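PDB 1VGP: 373aa long hypothetical citrate synthase from Sulfolobus tokodaii, which is a presumed member of the citrate synthase family of mainly helical proteins and forms a two-subunit assembly. Local coordinates for residues Tyr32-Leu37 and Leu174-Asp179; Tyr48-Gly53 and Arg335-Val340; Asn163-Lys168 and Ala275-Gly280; Glu233-Tyr238 and Glu293-Lys298. One frame throughout, in Å; residues are numbered along the deposited sequence.

Contact 1. Residues Tyr32-Leu37 and Leu174-Asp179; sequences YSIYDL and LILHID
Ile34 meets Ile175 and Leu176 where the small antiparallel sheet of this mainly helical citrate synthase fold hands over to helix 34-40, against the type I turn from Ile175 to Ile178. Strand 32-33 is the last of the three strands; its Tyr32 packs on Lys366 of the second subunit and on Leu49. Ser33 occupies the N-cap of the new helix and accepts a weak hydrogen bond, a capping bond, from Tyr35 N, 3.3 Å from Ser33 OG. Ile34, the first helical residue, carries the contact. Its CG1 is anti to the backbone N (chi1 -171°), which sends the longer branch across to the turn. There Ile34 CG1 lies 3.6 Å from Leu176 CD2, the two side chains crossing nearly at right angles, whereas Ile34 and Ile175 run past each other in opposite directions. One turn further on, Leu37 is anchored through its N to Ser33 O (2.9 Å) and presents its backbone carbonyl to Ile175. Tyr29 of the neighbouring strand packs on both Ile34 and Leu37, and its hydroxyl is hydrogen-bonded to Ile175 O. The contact is wholly apolar between side chains, and Ile34 CD1 reaches Ile175 CG2 at 4.1 Å.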
loop_
_atom_site.group_PDB
_atom_site.type_symbol
_atom_site.label_atom_id
_atom_site.label_comp_id
_atom_site.label_asym_id
_atom_site.label_seq_id
_atom_site.Cartn_x
_atom_site.Cartn_y
_atom_site.Cartn_z
ATOM N N TYR A 32 -11.279 -24.106 13.501
ATOM C CA TYR A 32 -11.446 -25.330 12.740
ATOM C C TYR A 32 -10.136 -25.779 12.116
ATOM O O TYR A 32 -9.365 -24.963 11.609
ATOM C CB TYR A 32 -12.517 -25.133 11.678
ATOM C CG TYR A 32 -13.885 -24.980 12.289
ATOM C CD1 TYR A 32 -14.374 -23.722 12.640
ATOM C CD2 TYR A 32 -14.679 -26.105 12.561
ATOM C CE1 TYR A 32 -15.621 -23.582 13.253
ATOM C CE2 TYR A 32 -15.923 -25.982 13.171
ATOM C CZ TYR A 32 -16.390 -24.715 13.516
ATOM O OH TYR A 32 -17.623 -24.578 14.120
ATOM N N SER A 33 -9.885 -27.083 12.173
ATOM C CA SER A 33 -8.632 -27.652 11.692
ATOM C C SER A 33 -8.552 -27.592 10.170
ATOM O O SER A 33 -9.505 -27.951 9.468
ATOM C CB SER A 33 -8.501 -29.106 12.147
ATOM O OG SER A 33 -7.432 -29.756 11.483
ATOM N N ILE A 34 -7.407 -27.144 9.665
ATOM C CA ILE A 34 -7.248 -26.998 8.231
ATOM C C ILE A 34 -7.354 -28.356 7.542
ATOM O O ILE A 34 -7.789 -28.450 6.395
ATOM C CB ILE A 34 -5.904 -26.344 7.897
ATOM C CG1 ILE A 34 -5.865 -26.011 6.409
ATOM C CG2 ILE A 34 -4.759 -27.232 8.302
ATOM C CD1 ILE A 34 -6.383 -24.630 6.094
ATOM N N TYR A 35 -6.979 -29.413 8.256
ATOM C CA TYR A 35 -7.172 -30.757 7.735
ATOM C C TYR A 35 -8.645 -31.017 7.429
ATOM O O TYR A 35 -8.985 -31.442 6.325
ATOM C CB TYR A 35 -6.660 -31.791 8.732
ATOM C CG TYR A 35 -5.156 -31.870 8.809
ATOM C CD1 TYR A 35 -4.465 -31.308 9.878
ATOM C CD2 TYR A 35 -4.420 -32.506 7.813
ATOM C CE1 TYR A 35 -3.080 -31.380 9.954
ATOM C CE2 TYR A 35 -3.031 -32.583 7.876
ATOM C CZ TYR A 35 -2.369 -32.017 8.949
ATOM O OH TYR A 35 -1.002 -32.085 9.018
ATOM N N ASP A 36 -9.512 -30.756 8.407
ATOM C CA ASP A 36 -10.957 -30.939 8.238
ATOM C C ASP A 36 -11.538 -30.022 7.183
ATOM O O ASP A 36 -12.438 -30.406 6.440
ATOM C CB ASP A 36 -11.696 -30.685 9.550
ATOM C CG ASP A 36 -11.343 -31.687 10.615
ATOM O OD1 ASP A 36 -10.853 -32.781 10.260
ATOM O OD2 ASP A 36 -11.554 -31.377 11.811
ATOM N N LEU A 37 -11.039 -28.797 7.122
ATOM C CA LEU A 37 -11.552 -27.867 6.136
ATOM C C LEU A 37 -11.140 -28.339 4.754
ATOM O O LEU A 37 -11.968 -28.416 3.849
ATOM C CB LEU A 37 -11.028 -26.462 6.413
ATOM C CG LEU A 37 -11.531 -25.878 7.730
ATOM C CD1 LEU A 37 -10.762 -24.605 8.039
ATOM C CD2 LEU A 37 -13.037 -25.606 7.650
ATOM N N LEU A 174 -6.344 -23.191 -2.795
ATOM C CA LEU A 174 -6.728 -21.834 -2.409
ATOM C C LEU A 174 -7.109 -21.786 -0.929
ATOM O O LEU A 174 -6.784 -20.821 -0.243
ATOM C CB LEU A 174 -7.900 -21.344 -3.264
ATOM C CG LEU A 174 -7.648 -21.150 -4.762
ATOM C CD1 LEU A 174 -8.908 -20.620 -5.399
ATOM C CD2 LEU A 174 -6.492 -20.198 -4.990
ATOM N N ILE A 175 -7.795 -22.825 -0.445
ATOM C CA ILE A 175 -8.177 -22.897 0.963
ATOM C C ILE A 175 -6.927 -22.769 1.837
ATOM O O ILE A 175 -6.902 -21.997 2.799
ATOM C CB ILE A 175 -8.890 -24.236 1.283
ATOM C CG1 ILE A 175 -10.349 -24.170 0.822
ATOM C CG2 ILE A 175 -8.808 -24.549 2.776
ATOM C CD1 ILE A 175 -11.020 -25.531 0.735
ATOM N N LEU A 176 -5.892 -23.521 1.469
ATOM C CA LEU A 176 -4.644 -23.556 2.219
ATOM C C LEU A 176 -3.900 -22.219 2.245
ATOM O O LEU A 176 -2.972 -22.046 3.034
ATOM C CB LEU A 176 -3.712 -24.628 1.652
ATOM C CG LEU A 176 -4.202 -26.075 1.684
ATOM C CD1 LEU A 176 -3.143 -26.980 1.068
ATOM C CD2 LEU A 176 -4.505 -26.487 3.110
ATOM N N HIS A 177 -4.296 -21.277 1.390
ATOM C CA HIS A 177 -3.605 -19.989 1.324
ATOM C C HIS A 177 -4.421 -18.778 1.783
ATOM O O HIS A 177 -3.930 -17.656 1.754
ATOM C CB HIS A 177 -3.098 -19.737 -0.097
ATOM C CG HIS A 177 -1.883 -20.531 -0.456
ATOM N ND1 HIS A 177 -1.955 -21.809 -0.965
ATOM C CD2 HIS A 177 -0.566 -20.231 -0.379
ATOM C CE1 HIS A 177 -0.736 -22.264 -1.190
ATOM N NE2 HIS A 177 0.124 -21.325 -0.844
ATOM N N ILE A 178 -5.659 -19.002 2.212
ATOM C CA ILE A 178 -6.538 -17.893 2.558
ATOM C C ILE A 178 -5.926 -16.983 3.640
ATOM O O ILE A 178 -5.884 -15.757 3.480
ATOM C CB ILE A 178 -7.918 -18.424 2.989
ATOM C CG1 ILE A 178 -8.705 -18.826 1.738
ATOM C CG2 ILE A 178 -8.691 -17.378 3.778
ATOM C CD1 ILE A 178 -10.032 -19.518 2.018
ATOM N N ASP A 179 -5.435 -17.575 4.727
ATOM C CA ASP A 179 -4.752 -16.801 5.756
ATOM C C ASP A 179 -3.658 -17.592 6.469
ATOM O O ASP A 179 -3.622 -18.811 6.385
ATOM C CB ASP A 179 -5.762 -16.281 6.777
ATOM C CG ASP A 179 -5.191 -15.184 7.641
ATOM O OD1 ASP A 179 -4.533 -14.275 7.087
ATOM O OD2 ASP A 179 -5.400 -15.221 8.874
#

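Contact 2. Residues Tyr48-Gly53 and Arg335-Val340; sequences YLILYG and RVVGWV
Leu51 points one methyl, CD2, at the turn of helix 327-346 that runs from Val337 to Val340. This methyl touches two partners: Val337 O is 3.8 Å from Leu51 CD2, and Val340 CG1 is 3.9 Å from it. The leucine and Val340 side chains meet at a slant. Both valines set CG1 opposite their own backbone N (chi1 174° in each) and turn this branch to helix 43-52. Ile50 approaches differently. It crosses Val337 at about a right angle and touches it through the short branch, Ile50 CG2 lying 4.1 Å from Val337 CG1. Its longer branch is engaged instead with Ile178, which also packs on Val337 and so lies against both helices. The two segments belong to the buried helical core of the citrate synthase fold, and their axes run nearly parallel, at 21° and 9.2 Å at closest approach. Gly338 faces Ile50 with its backbone, their CA atoms 7.2 Å apart. Around the pair, Ile118 of helix 113-135 packs on Leu51 and Ile121 on Val337, while Phe64 of helix 58-70 lies against Leu51. Next to Leu51, the Tyr52 ring has the leucine CB over the centre of one face, and Tyr52 OH is hydrogen-bonded to Asp114. Helix 43-52 ends at Tyr52; Gly53 follows with positive phi, its N still bonded to Leu49 O.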
loop_
_atom_site.group_PDB
_atom_site.type_symbol
_atom_site.label_atom_id
_atom_site.label_comp_id
_atom_site.label_asym_id
_atom_site.label_seq_id
_atom_site.Cartn_x
_atom_site.Cartn_y
_atom_site.Cartn_z
ATOM N N TYR A 48 -16.400 -17.774 4.001
ATOM C CA TYR A 48 -17.455 -17.305 4.893
ATOM C C TYR A 48 -17.049 -17.510 6.355
ATOM O O TYR A 48 -17.216 -16.617 7.189
ATOM C CB TYR A 48 -18.754 -18.068 4.601
ATOM C CG TYR A 48 -19.962 -17.575 5.370
ATOM C CD1 TYR A 48 -20.097 -17.821 6.744
ATOM C CD2 TYR A 48 -20.958 -16.841 4.732
ATOM C CE1 TYR A 48 -21.198 -17.339 7.461
ATOM C CE2 TYR A 48 -22.060 -16.356 5.436
ATOM C CZ TYR A 48 -22.174 -16.602 6.802
ATOM O OH TYR A 48 -23.244 -16.067 7.499
ATOM N N LEU A 49 -16.521 -18.693 6.657
ATOM C CA LEU A 49 -16.041 -18.993 7.997
ATOM C C LEU A 49 -15.100 -17.892 8.446
ATOM O O LEU A 49 -15.186 -17.377 9.561
ATOM C CB LEU A 49 -15.296 -20.330 8.005
ATOM C CG LEU A 49 -14.629 -20.734 9.320
ATOM C CD1 LEU A 49 -15.677 -20.893 10.429
ATOM C CD2 LEU A 49 -13.863 -22.023 9.109
ATOM N N ILE A 50 -14.192 -17.530 7.553
ATOM C CA ILE A 50 -13.093 -16.670 7.924
ATOM C C ILE A 50 -13.543 -15.221 7.981
ATOM O O ILE A 50 -13.139 -14.489 8.880
ATOM C CB ILE A 50 -11.905 -16.886 6.954
ATOM C CG1 ILE A 50 -10.994 -17.955 7.557
ATOM C CG2 ILE A 50 -11.132 -15.598 6.724
ATOM C CD1 ILE A 50 -9.815 -18.311 6.718
ATOM N N LEU A 51 -14.400 -14.809 7.051
ATOM C CA LEU A 51 -14.937 -13.452 7.108
ATOM C C LEU A 51 -15.841 -13.242 8.328
ATOM O O LEU A 51 -15.768 -12.215 8.989
ATOM C CB LEU A 51 -15.729 -13.122 5.837
ATOM C CG LEU A 51 -14.989 -12.994 4.500
ATOM C CD1 LEU A 51 -15.961 -12.509 3.445
ATOM C CD2 LEU A 51 -13.823 -12.034 4.634
ATOM N N TYR A 52 -16.697 -14.212 8.625
ATOM C CA TYR A 52 -17.763 -13.995 9.600
ATOM C C TYR A 52 -17.578 -14.748 10.909
ATOM O O TYR A 52 -18.308 -14.516 11.863
ATOM C CB TYR A 52 -19.102 -14.364 8.983
ATOM C CG TYR A 52 -19.447 -13.511 7.794
ATOM C CD1 TYR A 52 -19.518 -12.124 7.914
ATOM C CD2 TYR A 52 -19.693 -14.080 6.545
ATOM C CE1 TYR A 52 -19.827 -11.317 6.820
ATOM C CE2 TYR A 52 -20.003 -13.285 5.445
ATOM C CZ TYR A 52 -20.068 -11.905 5.587
ATOM O OH TYR A 52 -20.375 -11.108 4.509
ATOM N N GLY A 53 -16.612 -15.659 10.955
ATOM C CA GLY A 53 -16.260 -16.282 12.222
ATOM C C GLY A 53 -17.096 -17.493 12.602
ATOM O O GLY A 53 -16.999 -17.978 13.725
ATOM N N ARG A 335 -5.312 -15.145 -0.552
ATOM C CA ARG A 335 -4.966 -14.415 0.650
ATOM C C ARG A 335 -5.832 -13.164 0.820
ATOM O O ARG A 335 -6.020 -12.677 1.932
ATOM C CB ARG A 335 -3.472 -14.042 0.624
ATOM C CG ARG A 335 -2.925 -13.431 1.915
ATOM C CD ARG A 335 -3.370 -14.179 3.175
ATOM N NE ARG A 335 -2.969 -15.581 3.174
ATOM C CZ ARG A 335 -1.730 -16.017 3.398
ATOM N NH1 ARG A 335 -0.736 -15.164 3.626
ATOM N NH2 ARG A 335 -1.478 -17.320 3.403
ATOM N N VAL A 336 -6.373 -12.645 -0.276
ATOM C CA VAL A 336 -7.166 -11.422 -0.180
ATOM C C VAL A 336 -8.393 -11.633 0.725
ATOM O O VAL A 336 -8.883 -10.691 1.360
ATOM C CB VAL A 336 -7.619 -10.934 -1.580
ATOM C CG1 VAL A 336 -8.525 -11.951 -2.233
ATOM C CG2 VAL A 336 -8.312 -9.589 -1.457
ATOM N N VAL A 337 -8.878 -12.870 0.786
ATOM C CA VAL A 337 -9.936 -13.205 1.719
ATOM C C VAL A 337 -9.445 -12.975 3.139
ATOM O O VAL A 337 -10.140 -12.365 3.951
ATOM C CB VAL A 337 -10.377 -14.679 1.564
ATOM C CG1 VAL A 337 -11.383 -15.052 2.652
ATOM C CG2 VAL A 337 -10.987 -14.885 0.184
ATOM N N GLY A 338 -8.242 -13.459 3.434
ATOM C CA GLY A 338 -7.641 -13.184 4.726
ATOM C C GLY A 338 -7.477 -11.698 5.018
ATOM O O GLY A 338 -7.770 -11.237 6.115
ATOM N N TRP A 339 -6.999 -10.945 4.035
ATOM C CA TRP A 339 -6.810 -9.515 4.207
ATOM C C TRP A 339 -8.127 -8.821 4.569
ATOM O O TRP A 339 -8.179 -7.990 5.479
ATOM C CB TRP A 339 -6.247 -8.898 2.924
ATOM C CG TRP A 339 -4.875 -9.363 2.580
ATOM C CD1 TRP A 339 -3.965 -9.925 3.426
ATOM C CD2 TRP A 339 -4.250 -9.307 1.288
ATOM N NE1 TRP A 339 -2.808 -10.228 2.740
ATOM C CE2 TRP A 339 -2.956 -9.861 1.433
ATOM C CE3 TRP A 339 -4.655 -8.841 0.035
ATOM C CZ2 TRP A 339 -2.065 -9.964 0.356
ATOM C CZ3 TRP A 339 -3.766 -8.944 -1.035
ATOM C CH2 TRP A 339 -2.487 -9.500 -0.866
ATOM N N VAL A 340 -9.189 -9.155 3.844
ATOM C CA VAL A 340 -10.481 -8.522 4.070
ATOM C C VAL A 340 -10.941 -8.830 5.484
ATOM O O VAL A 340 -11.415 -7.951 6.195
ATOM C CB VAL A 340 -11.523 -9.032 3.061
ATOM C CG1 VAL A 340 -12.903 -8.484 3.392
ATOM C CG2 VAL A 340 -11.108 -8.620 1.662
#

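Contact 3. Residues Asn163-Lys168 and Ala275-Gly280; sequences NEIKSK and AEKEGG
Ile165 and Lys166 in the first turn of helix 164-175 face Lys277 and Glu278 in the last turn of helix 262-278, a surface contact between two helix ends in the citrate synthase fold. Ile165 holds CG1 between its backbone N and carbonyl carbon (chi1 78°) and then extends, which carries CD1 to the lysine chain of Lys277. That chain bends at chi2 (62°): Lys277 CG lies 4.1 Å from Ile165 CD1, and the ammonium end leads away. Lys166 instead runs out extended as far as CE and bends only at chi4, while Glu278 folds back at chi2 to bring its carboxylate toward it. The two side chains cross nearly at right angles. Leu274, also of helix 262-278, packs on both Ile165 and Lys166, and Leu154 and Tyr158 of helix 149-158 also touch Lys166. Lys166 CE is 3.9 Å from Glu278 OE2. The opposite charges are near each other but too far apart for a salt bridge, with Lys166 NZ 4.0 Å from Glu278 OE2.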
loop_
_atom_site.group_PDB
_atom_site.type_symbol
_atom_site.label_atom_id
_atom_site.label_comp_id
_atom_site.label_asym_id
_atom_site.label_seq_id
_atom_site.Cartn_x
_atom_site.Cartn_y
_atom_site.Cartn_z
ATOM N N ASN A 163 -11.452 -31.123 -15.299
ATOM C CA ASN A 163 -11.848 -32.374 -14.665
ATOM C C ASN A 163 -11.882 -32.198 -13.157
ATOM O O ASN A 163 -11.299 -31.261 -12.620
ATOM C CB ASN A 163 -10.899 -33.509 -15.053
ATOM C CG ASN A 163 -9.532 -33.382 -14.400
ATOM O OD1 ASN A 163 -8.535 -33.196 -15.062
ATOM N ND2 ASN A 163 -9.494 -33.509 -13.071
ATOM N N GLU A 164 -12.558 -33.101 -12.463
ATOM C CA GLU A 164 -12.891 -32.846 -11.077
ATOM C C GLU A 164 -11.723 -32.913 -10.102
ATOM O O GLU A 164 -11.786 -32.296 -9.043
ATOM C CB GLU A 164 -13.998 -33.791 -10.619
ATOM C CG GLU A 164 -15.299 -33.070 -10.326
ATOM C CD GLU A 164 -16.280 -33.142 -11.476
ATOM O OE1 GLU A 164 -17.220 -32.320 -11.516
ATOM O OE2 GLU A 164 -16.112 -34.029 -12.338
ATOM N N ILE A 165 -10.660 -33.647 -10.433
ATOM C CA ILE A 165 -9.518 -33.696 -9.523
ATOM C C ILE A 165 -8.783 -32.367 -9.573
ATOM O O ILE A 165 -8.259 -31.889 -8.565
ATOM C CB ILE A 165 -8.509 -34.845 -9.848
ATOM C CG1 ILE A 165 -7.637 -34.452 -11.029
ATOM C CG2 ILE A 165 -9.240 -36.151 -10.131
ATOM C CD1 ILE A 165 -6.510 -35.418 -11.300
ATOM N N LYS A 166 -8.759 -31.759 -10.750
ATOM C CA LYS A 166 -8.047 -30.500 -10.927
ATOM C C LYS A 166 -8.708 -29.372 -10.138
ATOM O O LYS A 166 -8.030 -28.568 -9.502
ATOM C CB LYS A 166 -7.982 -30.150 -12.413
ATOM C CG LYS A 166 -6.908 -30.905 -13.160
ATOM C CD LYS A 166 -6.603 -30.236 -14.479
ATOM C CE LYS A 166 -5.577 -31.031 -15.281
ATOM N NZ LYS A 166 -6.104 -31.421 -16.630
ATOM N N SER A 167 -10.034 -29.320 -10.179
ATOM C CA SER A 167 -10.761 -28.253 -9.510
ATOM C C SER A 167 -10.831 -28.491 -8.003
ATOM O O SER A 167 -10.953 -27.552 -7.227
ATOM C CB SER A 167 -12.169 -28.146 -10.082
ATOM O OG SER A 167 -12.802 -29.419 -10.072
ATOM N N LYS A 168 -10.765 -29.752 -7.595
ATOM C CA LYS A 168 -10.657 -30.096 -6.181
ATOM C C LYS A 168 -9.341 -29.547 -5.660
ATOM O O LYS A 168 -9.295 -28.837 -4.646
ATOM C CB LYS A 168 -10.661 -31.611 -5.995
ATOM C CG LYS A 168 -11.350 -32.079 -4.738
ATOM C CD LYS A 168 -10.850 -31.380 -3.486
ATOM C CE LYS A 168 -11.411 -32.066 -2.230
ATOM N NZ LYS A 168 -11.878 -31.132 -1.167
ATOM N N ALA A 275 0.312 -35.073 -10.690
ATOM C CA ALA A 275 1.526 -35.473 -11.376
ATOM C C ALA A 275 1.345 -36.824 -12.038
ATOM O O ALA A 275 1.623 -36.979 -13.226
ATOM C CB ALA A 275 2.687 -35.531 -10.402
ATOM N N GLU A 276 0.885 -37.808 -11.276
ATOM C CA GLU A 276 0.833 -39.153 -11.804
ATOM C C GLU A 276 -0.312 -39.326 -12.802
ATOM O O GLU A 276 -0.353 -40.289 -13.566
ATOM C CB GLU A 276 0.749 -40.184 -10.662
ATOM C CG GLU A 276 -0.424 -40.046 -9.722
ATOM C CD GLU A 276 -0.222 -40.825 -8.422
ATOM O OE1 GLU A 276 -1.177 -40.904 -7.622
ATOM O OE2 GLU A 276 0.891 -41.354 -8.196
ATOM N N LYS A 277 -1.226 -38.370 -12.822
ATOM C CA LYS A 277 -2.300 -38.373 -13.807
ATOM C C LYS A 277 -1.874 -37.641 -15.081
ATOM O O LYS A 277 -2.452 -37.854 -16.142
ATOM C CB LYS A 277 -3.553 -37.716 -13.218
ATOM C CG LYS A 277 -4.768 -38.607 -13.165
ATOM C CD LYS A 277 -4.551 -39.828 -12.284
ATOM C CE LYS A 277 -5.786 -40.728 -12.311
ATOM N NZ LYS A 277 -5.588 -42.075 -11.703
ATOM N N GLU A 278 -0.866 -36.776 -14.970
ATOM C CA GLU A 278 -0.262 -36.120 -16.133
ATOM C C GLU A 278 0.739 -37.051 -16.796
ATOM O O GLU A 278 0.693 -37.279 -17.999
ATOM C CB GLU A 278 0.470 -34.849 -15.704
ATOM C CG GLU A 278 -0.434 -33.689 -15.366
ATOM C CD GLU A 278 -1.074 -33.074 -16.593
ATOM O OE1 GLU A 278 -0.372 -32.958 -17.631
ATOM O OE2 GLU A 278 -2.276 -32.707 -16.521
ATOM N N GLY A 279 1.660 -37.569 -15.995
ATOM C CA GLY A 279 2.543 -38.623 -16.453
ATOM C C GLY A 279 3.793 -38.159 -17.186
ATOM O O GLY A 279 4.627 -38.985 -17.573
ATOM N N GLY A 280 3.945 -36.854 -17.383
ATOM C CA GLY A 280 4.983 -36.409 -18.295
ATOM C C GLY A 280 6.304 -35.998 -17.670
ATOM O O GLY A 280 6.825 -36.642 -16.764
#

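Contact 4. Residues Glu233-Tyr238 and Glu293-Lys298; sequences EKVNDY and EEIGIK
Van der Waals packing between Asn236 and Ile295 makes up most of this contact. The CD1 methyl of Ile295 sits over one face of the Asn236 amide, 3.3 Å from Asn236 CG and 3.2 Å from Asn236 OD1, which also faces Ile295 CB and CG2 (3.7 Å each). The two side chains cross at a slant. With chi1 at -174° the longer branch of Ile295 extends away from its own backbone N, toward helix 235-244, while CG2 takes the place between N and the carbonyl carbon. The purely apolar part is slighter: Val235 CG2 meets Ile295 CG2 at 4.5 Å. The pair joins the first turn of helix 235-244 to the C-terminal half of helix 281-300, an outlying helix-to-helix contact of the citrate synthase fold. Ile295 is buried further by Ile239 and Leu240, and Val235 also lies on Val292 of the opposing helix. Polar bonds run to other parts of the chain. Glu293 forms a salt bridge with Lys268 and a hydrogen bond with Tyr260, and Tyr238 OH is hydrogen-bonded to Glu228.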
loop_
_atom_site.group_PDB
_atom_site.type_symbol
_atom_site.label_atom_id
_atom_site.label_comp_id
_atom_site.label_asym_id
_atom_site.label_seq_id
_atom_site.Cartn_x
_atom_site.Cartn_y
_atom_site.Cartn_z
ATOM N N GLU A 233 18.055 -39.246 -9.953
ATOM C CA GLU A 233 19.209 -40.076 -9.624
ATOM C C GLU A 233 20.284 -39.086 -9.231
ATOM O O GLU A 233 21.314 -39.423 -8.649
ATOM C CB GLU A 233 19.642 -40.859 -10.870
ATOM C CG GLU A 233 18.503 -41.105 -11.859
ATOM C CD GLU A 233 17.421 -42.042 -11.308
ATOM O OE1 GLU A 233 16.397 -42.246 -11.999
ATOM O OE2 GLU A 233 17.600 -42.569 -10.187
ATOM N N LYS A 234 19.968 -37.836 -9.533
ATOM C CA LYS A 234 20.913 -36.740 -9.618
ATOM C C LYS A 234 20.723 -35.919 -8.344
ATOM O O LYS A 234 21.542 -35.062 -8.001
ATOM C CB LYS A 234 20.562 -35.909 -10.847
ATOM C CG LYS A 234 21.738 -35.348 -11.596
ATOM C CD LYS A 234 21.544 -35.483 -13.096
ATOM C CE LYS A 234 22.589 -34.673 -13.852
ATOM N NZ LYS A 234 22.641 -35.036 -15.296
ATOM N N VAL A 235 19.629 -36.216 -7.647
ATOM C CA VAL A 235 19.097 -35.349 -6.608
ATOM C C VAL A 235 19.996 -35.319 -5.375
ATOM O O VAL A 235 20.243 -34.256 -4.801
ATOM C CB VAL A 235 17.644 -35.786 -6.231
ATOM C CG1 VAL A 235 17.448 -37.250 -6.548
ATOM C CG2 VAL A 235 17.359 -35.509 -4.759
ATOM N N ASN A 236 20.504 -36.478 -4.974
ATOM C CA ASN A 236 21.349 -36.532 -3.785
ATOM C C ASN A 236 22.680 -35.784 -3.892
ATOM O O ASN A 236 23.102 -35.181 -2.908
ATOM C CB ASN A 236 21.597 -37.978 -3.372
ATOM C CG ASN A 236 20.423 -38.563 -2.602
ATOM O OD1 ASN A 236 19.360 -37.948 -2.508
ATOM N ND2 ASN A 236 20.609 -39.754 -2.050
ATOM N N ASP A 237 23.352 -35.802 -5.047
ATOM C CA ASP A 237 24.586 -35.019 -5.163
ATOM C C ASP A 237 24.228 -33.545 -5.158
ATOM O O ASP A 237 24.932 -32.728 -4.566
ATOM C CB ASP A 237 25.354 -35.325 -6.453
ATOM C CG ASP A 237 25.959 -36.724 -6.473
ATOM O OD1 ASP A 237 26.518 -37.166 -5.447
ATOM O OD2 ASP A 237 25.875 -37.381 -7.541
ATOM N N TYR A 238 23.130 -33.214 -5.827
ATOM C CA TYR A 238 22.682 -31.834 -5.927
ATOM C C TYR A 238 22.456 -31.256 -4.527
ATOM O O TYR A 238 23.040 -30.236 -4.169
ATOM C CB TYR A 238 21.389 -31.760 -6.752
ATOM C CG TYR A 238 20.800 -30.372 -6.895
ATOM C CD1 TYR A 238 21.079 -29.584 -8.009
ATOM C CD2 TYR A 238 19.961 -29.843 -5.909
ATOM C CE1 TYR A 238 20.538 -28.300 -8.141
ATOM C CE2 TYR A 238 19.420 -28.567 -6.031
ATOM C CZ TYR A 238 19.713 -27.799 -7.147
ATOM O OH TYR A 238 19.184 -26.524 -7.255
ATOM N N GLU A 293 12.532 -34.547 -0.845
ATOM C CA GLU A 293 11.835 -34.570 0.436
ATOM C C GLU A 293 12.502 -35.576 1.364
ATOM O O GLU A 293 12.748 -35.306 2.546
ATOM C CB GLU A 293 10.365 -34.967 0.238
ATOM C CG GLU A 293 9.548 -34.960 1.531
ATOM C CD GLU A 293 8.191 -35.631 1.381
ATOM O OE1 GLU A 293 7.812 -35.962 0.243
ATOM O OE2 GLU A 293 7.496 -35.827 2.407
ATOM N N GLU A 294 12.794 -36.745 0.807
ATOM C CA GLU A 294 13.380 -37.839 1.566
ATOM C C GLU A 294 14.719 -37.422 2.181
ATOM O O GLU A 294 14.879 -37.435 3.406
ATOM C CB GLU A 294 13.553 -39.034 0.638
ATOM C CG GLU A 294 13.979 -40.315 1.321
ATOM C CD GLU A 294 13.713 -41.539 0.456
ATOM O OE1 GLU A 294 14.140 -42.655 0.847
ATOM O OE2 GLU A 294 13.074 -41.383 -0.612
ATOM N N ILE A 295 15.676 -37.044 1.336
ATOM C CA ILE A 295 17.019 -36.725 1.819
ATOM C C ILE A 295 16.998 -35.403 2.584
ATOM O O ILE A 295 17.770 -35.207 3.535
ATOM C CB ILE A 295 18.040 -36.627 0.645
ATOM C CG1 ILE A 295 19.458 -36.430 1.191
ATOM C CG2 ILE A 295 17.669 -35.469 -0.278
ATOM C CD1 ILE A 295 20.550 -36.720 0.178
ATOM N N GLY A 296 16.106 -34.508 2.169
ATOM C CA GLY A 296 15.962 -33.238 2.854
ATOM C C GLY A 296 15.537 -33.410 4.297
ATOM O O GLY A 296 16.169 -32.861 5.206
ATOM N N ILE A 297 14.465 -34.171 4.511
ATOM C CA ILE A 297 14.019 -34.476 5.870
ATOM C C ILE A 297 15.119 -35.176 6.685
ATOM O O ILE A 297 15.322 -34.872 7.862
ATOM C CB ILE A 297 12.742 -35.355 5.851
ATOM C CG1 ILE A 297 11.564 -34.543 5.297
ATOM C CG2 ILE A 297 12.421 -35.843 7.246
ATOM C CD1 ILE A 297 10.300 -35.357 5.109
ATOM N N LYS A 298 15.831 -36.100 6.043
ATOM C CA LYS A 298 16.906 -36.831 6.698
ATOM C C LYS A 298 17.935 -35.878 7.293
ATOM O O LYS A 298 18.182 -35.901 8.497
ATOM C CB LYS A 298 17.581 -37.772 5.702
ATOM C CG LYS A 298 18.675 -38.658 6.289
ATOM C CD LYS A 298 19.521 -39.262 5.170
ATOM C CE LYS A 298 20.671 -40.100 5.699
ATOM N NZ LYS A 298 20.521 -41.530 5.316
#

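Overall arrangement
Contacts 1 and 2, both buried, have centres about 11 Å apart and touch through Ile178 against Ile50 and a probable hydrogen bond from Arg335 NE to His177 O. Their segments alternate along the chain, and helices 34-40 and 43-52 are successive. Contact 3 shares helix 164-175 with contact 1, but at the helix's other end and on the surface, about 21 Å away between centres. Its segments alternate with those of contact 4, the two tied by successive helices 235-244, 262-278 and 281-300. Contact 4 lies farthest from contact 2, about 38 Å between centres, across the chain's centre. Contacts 3 and 4 are nested within the loop closed by contact 2, which thus brings early and late helices together in one core.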